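Local coordinates for sporozoite microneme protein essential for cell traversal (Plasmodium berghei, PDB 4U5A) that is a microneme protein essential for the traversal of host cells by malaria sporozoites, at residues S58-E63 with P176-F181; E63-I68 with K183-L188. One frame throughout, in Å; residues are numbered along the deposited sequence.

Overall arrangement
Both contacts join the same two elements of the four-helix bundle, helix 59-84 and helix 167-197, and they follow one another along that pair with centres about 9 Å apart. Each is partly buried: the centre of contact 1 lies about 10 Å from the centre of the chain, that of contact 2 about 8 Å. Pro61 CA packs 3.9 Å from Leu185 CD1, which makes the two areas continuous. Toward the start of helix 59-84 the axes are wider apart and aromatic side chains reach across, whereas in contact 2 they are closer, aliphatic carbons meet directly, and a weak lysine-threonine bond lies along the more open side.

Contact 1: S58-E63 with P176-F181; sequences SFVPEE and PIYDDF
Val60 and Pro61 face Tyr178 and Phe181 across the start of helix 59-84, where two aromatic side chains bridge a wide helix spacing. The short axes approach to 11.4 Å and run almost parallel, at 12°, while the nearest alpha carbons, Pro61 CA and Phe181 CA, are 8.3 Å apart. At this spacing the contact is carried by side chains; the two segments together bury 156 Å². At one place Pro61 CG meets Phe181 CE2 at 4.2 Å, coming obliquely upon the ring. Both residues are buried: Phe36 of helix 10-39 also packs on Pro61, and Ile32 of that helix and Leu112 of helix 88-126 on Phe181.

Tyr178 makes the second meeting, its long axis at about a right angle to the valine side chain. CG lies trans to the backbone N (chi1 172°), which carries the phenol across the gap until OH comes to 3.1 Å from Val60 CG2 and 3.3 Å from Val60 CB. At this resolution such values show adjacency and cannot be read as strain. The valine offers no polar partner; the polar component comes from just before the segment, where Tyr178 OH is hydrogen-bonded to Tyr57 O and the two tyrosine rings stack.

The chemistry thus divides the work: Pro61 and Val60 offer only hydrocarbon to the two aromatic side chains, and the segments share no polar bond, while the bond and the stack to Tyr57 would be expected to fix the position of the phenol against the end of helix 49-57, just before helix 59-84.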
ATOM      1  N   SER A  58      11.687   2.091  -4.854  1.00 46.69           N
ATOM      2  CA  SER A  58      10.898   1.090  -4.142  1.00 46.90           C
ATOM      3  C   SER A  58      11.117   1.077  -2.630  1.00 48.59           C
ATOM      4  O   SER A  58      10.394   0.398  -1.904  1.00 53.65           O
ATOM      5  CB  SER A  58      11.201  -0.300  -4.703  1.00 51.80           C
ATOM      6  OG  SER A  58      12.560  -0.642  -4.495  1.00 65.49           O
ATOM      7  N   PHE A  59      12.103   1.829  -2.153  1.00 46.79           N
ATOM      8  CA  PHE A  59      12.455   1.789  -0.736  1.00 51.20           C
ATOM      9  C   PHE A  59      11.556   2.678   0.113  1.00 51.15           C
ATOM     10  O   PHE A  59      11.326   2.394   1.290  1.00 37.17           O
ATOM     11  CB  PHE A  59      13.921   2.182  -0.541  1.00 52.08           C
ATOM     12  CG  PHE A  59      14.894   1.123  -0.983  1.00 70.52           C
ATOM     13  CD1 PHE A  59      14.506  -0.209  -1.050  1.00 77.49           C
ATOM     14  CD2 PHE A  59      16.197   1.454  -1.325  1.00 65.96           C
ATOM     15  CE1 PHE A  59      15.397  -1.189  -1.456  1.00 76.49           C
ATOM     16  CE2 PHE A  59      17.092   0.480  -1.731  1.00 64.90           C
ATOM     17  CZ  PHE A  59      16.693  -0.844  -1.796  1.00 74.90           C
ATOM     18  N   VAL A  60      11.045   3.748  -0.480  1.00 37.99           N
ATOM     19  CA  VAL A  60      10.211   4.689   0.260  1.00 44.96           C
ATOM     20  C   VAL A  60       8.830   4.110   0.627  1.00 49.36           C
ATOM     21  O   VAL A  60       8.398   4.266   1.768  1.00 44.48           O
ATOM     22  CB  VAL A  60      10.042   6.016  -0.520  1.00 44.54           C
ATOM     23  CG1 VAL A  60       9.245   7.025   0.291  1.00 38.41           C
ATOM     24  CG2 VAL A  60      11.399   6.589  -0.862  1.00 49.31           C
ATOM     25  N   PRO A  61       8.137   3.436  -0.319  1.00 51.69           N
ATOM     26  CA  PRO A  61       6.844   2.869   0.081  1.00 40.43           C
ATOM     27  C   PRO A  61       6.964   1.847   1.207  1.00 36.79           C
ATOM     28  O   PRO A  61       6.054   1.759   2.030  1.00 36.22           O
ATOM     29  CB  PRO A  61       6.340   2.202  -1.204  1.00 32.18           C
ATOM     30  CG  PRO A  61       6.985   2.963  -2.292  1.00 35.66           C
ATOM     31  CD  PRO A  61       8.351   3.295  -1.771  1.00 53.41           C
ATOM     32  N   GLU A  62       8.070   1.106   1.257  1.00 38.51           N
ATOM     33  CA  GLU A  62       8.286   0.134   2.327  1.00 40.82           C
ATOM     34  C   GLU A  62       8.440   0.847   3.657  1.00 37.66           C
ATOM     35  O   GLU A  62       7.953   0.379   4.683  1.00 42.53           O
ATOM     36  CB  GLU A  62       9.520  -0.742   2.051  1.00 41.07           C
ATOM     37  CG  GLU A  62       9.704  -1.861   3.081  1.00 47.25           C
ATOM     38  CD  GLU A  62      10.942  -2.700   2.860  1.00 71.02           C
ATOM     39  OE1 GLU A  62      11.683  -2.430   1.890  1.00 83.81           O
ATOM     40  OE2 GLU A  62      11.171  -3.641   3.654  1.00 86.95           O
ATOM     41  N   GLU A  63       9.112   1.992   3.630  1.00 31.70           N
ATOM     42  CA  GLU A  63       9.296   2.775   4.836  1.00 34.06           C
ATOM     43  C   GLU A  63       7.969   3.287   5.378  1.00 37.85           C
ATOM     44  O   GLU A  63       7.741   3.268   6.587  1.00 42.78           O
ATOM     45  CB  GLU A  63      10.254   3.939   4.579  1.00 40.61           C
ATOM     46  CG  GLU A  63      11.695   3.512   4.301  1.00 57.47           C
ATOM     47  CD  GLU A  63      12.605   4.684   3.972  1.00 65.97           C
ATOM     48  OE1 GLU A  63      12.099   5.699   3.448  1.00 65.05           O
ATOM     49  OE2 GLU A  63      13.822   4.591   4.242  1.00 81.84           O
ATOM     50  N   PRO A 176       5.355  12.238 -11.670  1.00 61.17           N
ATOM     51  CA  PRO A 176       4.052  12.575 -11.080  1.00 59.50           C
ATOM     52  C   PRO A 176       3.337  11.370 -10.472  1.00 55.38           C
ATOM     53  O   PRO A 176       2.711  11.499  -9.421  1.00 55.18           O
ATOM     54  CB  PRO A 176       3.247  13.112 -12.268  1.00 44.79           C
ATOM     55  CG  PRO A 176       4.240  13.509 -13.282  1.00 58.60           C
ATOM     56  CD  PRO A 176       5.446  12.645 -13.086  1.00 59.35           C
ATOM     57  N   ILE A 177       3.446  10.218 -11.126  1.00 44.16           N
ATOM     58  CA  ILE A 177       2.795   8.996 -10.663  1.00 51.85           C
ATOM     59  C   ILE A 177       3.348   8.540  -9.315  1.00 49.49           C
ATOM     60  O   ILE A 177       2.592   8.245  -8.390  1.00 46.41           O
ATOM     61  CB  ILE A 177       2.944   7.861 -11.705  1.00 47.18           C
ATOM     62  CG1 ILE A 177       2.200   8.227 -12.993  1.00 53.34           C
ATOM     63  CG2 ILE A 177       2.421   6.542 -11.160  1.00 30.92           C
ATOM     64  CD1 ILE A 177       2.375   7.226 -14.115  1.00 43.31           C
ATOM     65  N   TYR A 178       4.672   8.503  -9.210  1.00 53.13           N
ATOM     66  CA  TYR A 178       5.345   8.083  -7.985  1.00 46.60           C
ATOM     67  C   TYR A 178       5.129   9.079  -6.841  1.00 52.08           C
ATOM     68  O   TYR A 178       4.909   8.674  -5.699  1.00 39.67           O
ATOM     69  CB  TYR A 178       6.840   7.870  -8.257  1.00 46.14           C
ATOM     70  CG  TYR A 178       7.674   7.625  -7.024  1.00 57.19           C
ATOM     71  CD1 TYR A 178       7.705   6.372  -6.421  1.00 49.62           C
ATOM     72  CD2 TYR A 178       8.461   8.634  -6.486  1.00 45.63           C
ATOM     73  CE1 TYR A 178       8.471   6.143  -5.294  1.00 45.42           C
ATOM     74  CE2 TYR A 178       9.233   8.415  -5.365  1.00 51.18           C
ATOM     75  CZ  TYR A 178       9.235   7.169  -4.773  1.00 61.58           C
ATOM     76  OH  TYR A 178      10.007   6.953  -3.656  1.00 48.06           O
ATOM     77  N   ASP A 179       5.200  10.373  -7.139  1.00 45.81           N
ATOM     78  CA  ASP A 179       4.990  11.394  -6.116  1.00 39.27           C
ATOM     79  C   ASP A 179       3.572  11.335  -5.553  1.00 44.97           C
ATOM     80  O   ASP A 179       3.356  11.552  -4.361  1.00 56.50           O
ATOM     81  CB  ASP A 179       5.264  12.787  -6.682  1.00 40.59           C
ATOM     82  CG  ASP A 179       6.743  13.102  -6.773  1.00 57.94           C
ATOM     83  OD1 ASP A 179       7.566  12.209  -6.482  1.00 56.71           O
ATOM     84  OD2 ASP A 179       7.080  14.243  -7.152  1.00 62.34           O
ATOM     85  N   ASP A 180       2.611  11.021  -6.415  1.00 47.43           N
ATOM     86  CA  ASP A 180       1.221  10.897  -5.994  1.00 46.71           C
ATOM     87  C   ASP A 180       1.012   9.655  -5.132  1.00 42.56           C
ATOM     88  O   ASP A 180       0.207   9.664  -4.199  1.00 43.18           O
ATOM     89  CB  ASP A 180       0.301  10.859  -7.219  1.00 42.66           C
ATOM     90  CG  ASP A 180      -0.949  10.032  -6.986  1.00 82.22           C
ATOM     91  OD1 ASP A 180      -0.946   8.839  -7.364  1.00 89.02           O
ATOM     92  OD2 ASP A 180      -1.928  10.568  -6.424  1.00 86.35           O
ATOM     93  N   PHE A 181       1.771   8.603  -5.426  1.00 39.27           N
ATOM     94  CA  PHE A 181       1.698   7.360  -4.664  1.00 28.65           C
ATOM     95  C   PHE A 181       2.176   7.595  -3.240  1.00 42.12           C
ATOM     96  O   PHE A 181       1.481   7.266  -2.279  1.00 45.22           O
ATOM     97  CB  PHE A 181       2.546   6.272  -5.325  1.00 27.76           C
ATOM     98  CG  PHE A 181       2.372   4.908  -4.719  1.00 29.14           C
ATOM     99  CD1 PHE A 181       1.207   4.569  -4.047  1.00 43.81           C
ATOM    100  CD2 PHE A 181       3.389   3.969  -4.801  1.00 37.38           C
ATOM    101  CE1 PHE A 181       1.052   3.311  -3.487  1.00 36.99           C
ATOM    102  CE2 PHE A 181       3.243   2.711  -4.242  1.00 35.28           C
ATOM    103  CZ  PHE A 181       2.073   2.382  -3.584  1.00 35.03           C
TER

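Contact 2: E63-I68 with K183-L188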
ATOM      1  N   GLU A  63       9.112   1.992   3.630  1.00 31.70           N
ATOM      2  CA  GLU A  63       9.296   2.775   4.836  1.00 34.06           C
ATOM      3  C   GLU A  63       7.969   3.287   5.378  1.00 37.85           C
ATOM      4  O   GLU A  63       7.741   3.268   6.587  1.00 42.78           O
ATOM      5  CB  GLU A  63      10.254   3.939   4.579  1.00 40.61           C
ATOM      6  CG  GLU A  63      11.695   3.512   4.301  1.00 57.47           C
ATOM      7  CD  GLU A  63      12.605   4.684   3.972  1.00 65.97           C
ATOM      8  OE1 GLU A  63      12.099   5.699   3.448  1.00 65.05           O
ATOM      9  OE2 GLU A  63      13.822   4.591   4.242  1.00 81.84           O
ATOM     10  N   LYS A  64       7.089   3.715   4.480  1.00 34.18           N
ATOM     11  CA  LYS A  64       5.784   4.234   4.870  1.00 31.86           C
ATOM     12  C   LYS A  64       4.915   3.157   5.506  1.00 35.27           C
ATOM     13  O   LYS A  64       4.149   3.427   6.429  1.00 35.67           O
ATOM     14  CB  LYS A  64       5.067   4.831   3.659  1.00 31.33           C
ATOM     15  CG  LYS A  64       5.754   6.040   3.048  1.00 33.98           C
ATOM     16  CD  LYS A  64       5.667   7.237   3.982  1.00 40.91           C
ATOM     17  CE  LYS A  64       6.406   8.441   3.424  1.00 33.53           C
ATOM     18  NZ  LYS A  64       6.268   9.615   4.326  1.00 50.50           N
ATOM     19  N   LEU A  65       5.041   1.933   5.013  1.00 33.66           N
ATOM     20  CA  LEU A  65       4.255   0.829   5.538  1.00 31.44           C
ATOM     21  C   LEU A  65       4.847   0.346   6.861  1.00 27.76           C
ATOM     22  O   LEU A  65       4.131  -0.160   7.722  1.00 36.72           O
ATOM     23  CB  LEU A  65       4.184  -0.309   4.515  1.00 37.70           C
ATOM     24  CG  LEU A  65       3.403   0.053   3.245  1.00 33.23           C
ATOM     25  CD1 LEU A  65       3.263  -1.130   2.308  1.00 46.11           C
ATOM     26  CD2 LEU A  65       2.039   0.615   3.590  1.00 43.15           C
ATOM     27  N   ASN A  66       6.154   0.517   7.026  1.00 34.82           N
ATOM     28  CA  ASN A  66       6.796   0.190   8.291  1.00 31.13           C
ATOM     29  C   ASN A  66       6.373   1.182   9.372  1.00 31.96           C
ATOM     30  O   ASN A  66       6.301   0.842  10.551  1.00 33.04           O
ATOM     31  CB  ASN A  66       8.318   0.181   8.138  1.00 28.41           C
ATOM     32  CG  ASN A  66       8.838  -1.093   7.482  1.00 37.51           C
ATOM     33  OD1 ASN A  66       8.156  -2.118   7.452  1.00 42.20           O
ATOM     34  ND2 ASN A  66      10.057  -1.029   6.958  1.00 30.94           N
ATOM     35  N   ILE A  67       6.070   2.407   8.951  1.00 30.39           N
ATOM     36  CA  ILE A  67       5.577   3.441   9.855  1.00 29.59           C
ATOM     37  C   ILE A  67       4.169   3.103  10.345  1.00 31.70           C
ATOM     38  O   ILE A  67       3.893   3.139  11.543  1.00 26.23           O
ATOM     39  CB  ILE A  67       5.566   4.824   9.159  1.00 39.93           C
ATOM     40  CG1 ILE A  67       6.993   5.277   8.837  1.00 35.74           C
ATOM     41  CG2 ILE A  67       4.859   5.863  10.018  1.00 32.04           C
ATOM     42  CD1 ILE A  67       7.068   6.624   8.158  1.00 31.73           C
ATOM     43  N   ILE A  68       3.287   2.778   9.401  1.00 35.99           N
ATOM     44  CA  ILE A  68       1.917   2.377   9.708  1.00 33.13           C
ATOM     45  C   ILE A  68       1.890   1.181  10.655  1.00 28.57           C
ATOM     46  O   ILE A  68       1.160   1.169  11.647  1.00 33.29           O
ATOM     47  CB  ILE A  68       1.141   2.028   8.424  1.00 29.42           C
ATOM     48  CG1 ILE A  68       1.099   3.231   7.483  1.00 26.25           C
ATOM     49  CG2 ILE A  68      -0.266   1.551   8.750  1.00 29.46           C
ATOM     50  CD1 ILE A  68       0.409   2.943   6.171  1.00 27.28           C
ATOM     51  N   LYS A 183       2.488  10.412  -1.769  1.00 41.43           N
ATOM     52  CA  LYS A 183       1.632  11.409  -1.140  1.00 39.30           C
ATOM     53  C   LYS A 183       0.413  10.724  -0.514  1.00 50.15           C
ATOM     54  O   LYS A 183       0.010  11.057   0.601  1.00 41.10           O
ATOM     55  CB  LYS A 183       1.215  12.478  -2.154  1.00 38.07           C
ATOM     56  CG  LYS A 183       0.511  13.684  -1.541  1.00 41.53           C
ATOM     57  CD  LYS A 183      -0.703  14.127  -2.336  1.00 64.63           C
ATOM     58  CE  LYS A 183      -1.425  15.256  -1.611  1.00 70.90           C
ATOM     59  NZ  LYS A 183      -2.598  15.769  -2.370  1.00 73.87           N
ATOM     60  N   ASN A 184      -0.162   9.761  -1.232  1.00 39.32           N
ATOM     61  CA  ASN A 184      -1.309   9.008  -0.728  1.00 46.02           C
ATOM     62  C   ASN A 184      -0.949   8.175   0.500  1.00 41.34           C
ATOM     63  O   ASN A 184      -1.758   8.028   1.415  1.00 37.18           O
ATOM     64  CB  ASN A 184      -1.884   8.095  -1.818  1.00 43.99           C
ATOM     65  CG  ASN A 184      -2.772   8.840  -2.796  1.00 41.81           C
ATOM     66  OD1 ASN A 184      -3.486   9.769  -2.422  1.00 54.70           O
ATOM     67  ND2 ASN A 184      -2.730   8.434  -4.059  1.00 56.49           N
ATOM     68  N   LEU A 185       0.266   7.635   0.515  1.00 37.12           N
ATOM     69  CA  LEU A 185       0.750   6.865   1.656  1.00 35.60           C
ATOM     70  C   LEU A 185       1.003   7.778   2.850  1.00 41.30           C
ATOM     71  O   LEU A 185       0.807   7.384   4.000  1.00 42.04           O
ATOM     72  CB  LEU A 185       2.027   6.104   1.287  1.00 35.17           C
ATOM     73  CG  LEU A 185       1.879   4.950   0.290  1.00 35.90           C
ATOM     74  CD1 LEU A 185       3.235   4.384  -0.099  1.00 25.47           C
ATOM     75  CD2 LEU A 185       1.000   3.861   0.882  1.00 29.68           C
ATOM     76  N   THR A 186       1.422   9.005   2.565  1.00 33.86           N
ATOM     77  CA  THR A 186       1.724   9.977   3.606  1.00 38.18           C
ATOM     78  C   THR A 186       0.460  10.480   4.295  1.00 40.17           C
ATOM     79  O   THR A 186       0.424  10.637   5.515  1.00 45.71           O
ATOM     80  CB  THR A 186       2.501  11.172   3.022  1.00 32.85           C
ATOM     81  OG1 THR A 186       3.772  10.718   2.545  1.00 38.21           O
ATOM     82  CG2 THR A 186       2.729  12.241   4.071  1.00 28.46           C
ATOM     83  N   ASP A 187      -0.581  10.717   3.505  1.00 43.61           N
ATOM     84  CA  ASP A 187      -1.861  11.171   4.034  1.00 45.16           C
ATOM     85  C   ASP A 187      -2.600  10.046   4.755  1.00 42.00           C
ATOM     86  O   ASP A 187      -3.399  10.296   5.657  1.00 37.93           O
ATOM     87  CB  ASP A 187      -2.721  11.752   2.912  1.00 41.84           C
ATOM     88  CG  ASP A 187      -2.105  12.996   2.296  1.00 62.16           C
ATOM     89  OD1 ASP A 187      -1.141  13.535   2.883  1.00 68.63           O
ATOM     90  OD2 ASP A 187      -2.577  13.430   1.224  1.00 62.14           O
ATOM     91  N   LEU A 188      -2.322   8.808   4.355  1.00 41.50           N
ATOM     92  CA  LEU A 188      -2.910   7.641   5.000  1.00 33.68           C
ATOM     93  C   LEU A 188      -2.360   7.493   6.410  1.00 40.76           C
ATOM     94  O   LEU A 188      -3.091   7.170   7.347  1.00 38.02           O
ATOM     95  CB  LEU A 188      -2.629   6.381   4.182  1.00 32.52           C
ATOM     96  CG  LEU A 188      -3.452   5.136   4.513  1.00 46.05           C
ATOM     97  CD1 LEU A 188      -4.934   5.461   4.538  1.00 47.86           C
ATOM     98  CD2 LEU A 188      -3.168   4.042   3.498  1.00 37.20           C
TER
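Lys64 and Leu185 mark the closest backbone approach, with Lys64 CA and Leu185 CA 6.5 Å apart. The short helical axes come to 10.0 Å and point the same way, at 11° to each other, so the segments run nearly parallel; together they bury 247 Å². At the point of approach Lys64 CB stands 4.1 Å from Leu185 CB, and Lys64 CG is equally near that atom; the lysine thus contributes the carbons at its base to the apolar packing. Deeper in, Leu65 CD2 meets Leu185 CD2 at 4.4 Å, methyl to methyl. Both leucines are buried in the interior of the four-helix bundle: Leu65 also packs on Ile32 of helix 10-39 and Leu109 of helix 88-126, and Leu185 on Leu112, so residues of all four long helices meet around the pair. Toward the outer side the lysine chain bends at its second torsion (chi2 -69°) and is extended beyond it, which carries the ammonium group over to Thr186. There Lys64 NZ gives a weak hydrogen bond to Thr186 OG1, at 3.3 Å. The threonine hydroxyl is also hydrogen-bonded to Ile182 O, one turn back in its own helix. Because a carbonyl oxygen can only accept, the hydroxyl proton goes to Ile182, and the same oxygen receives the lysine N-H.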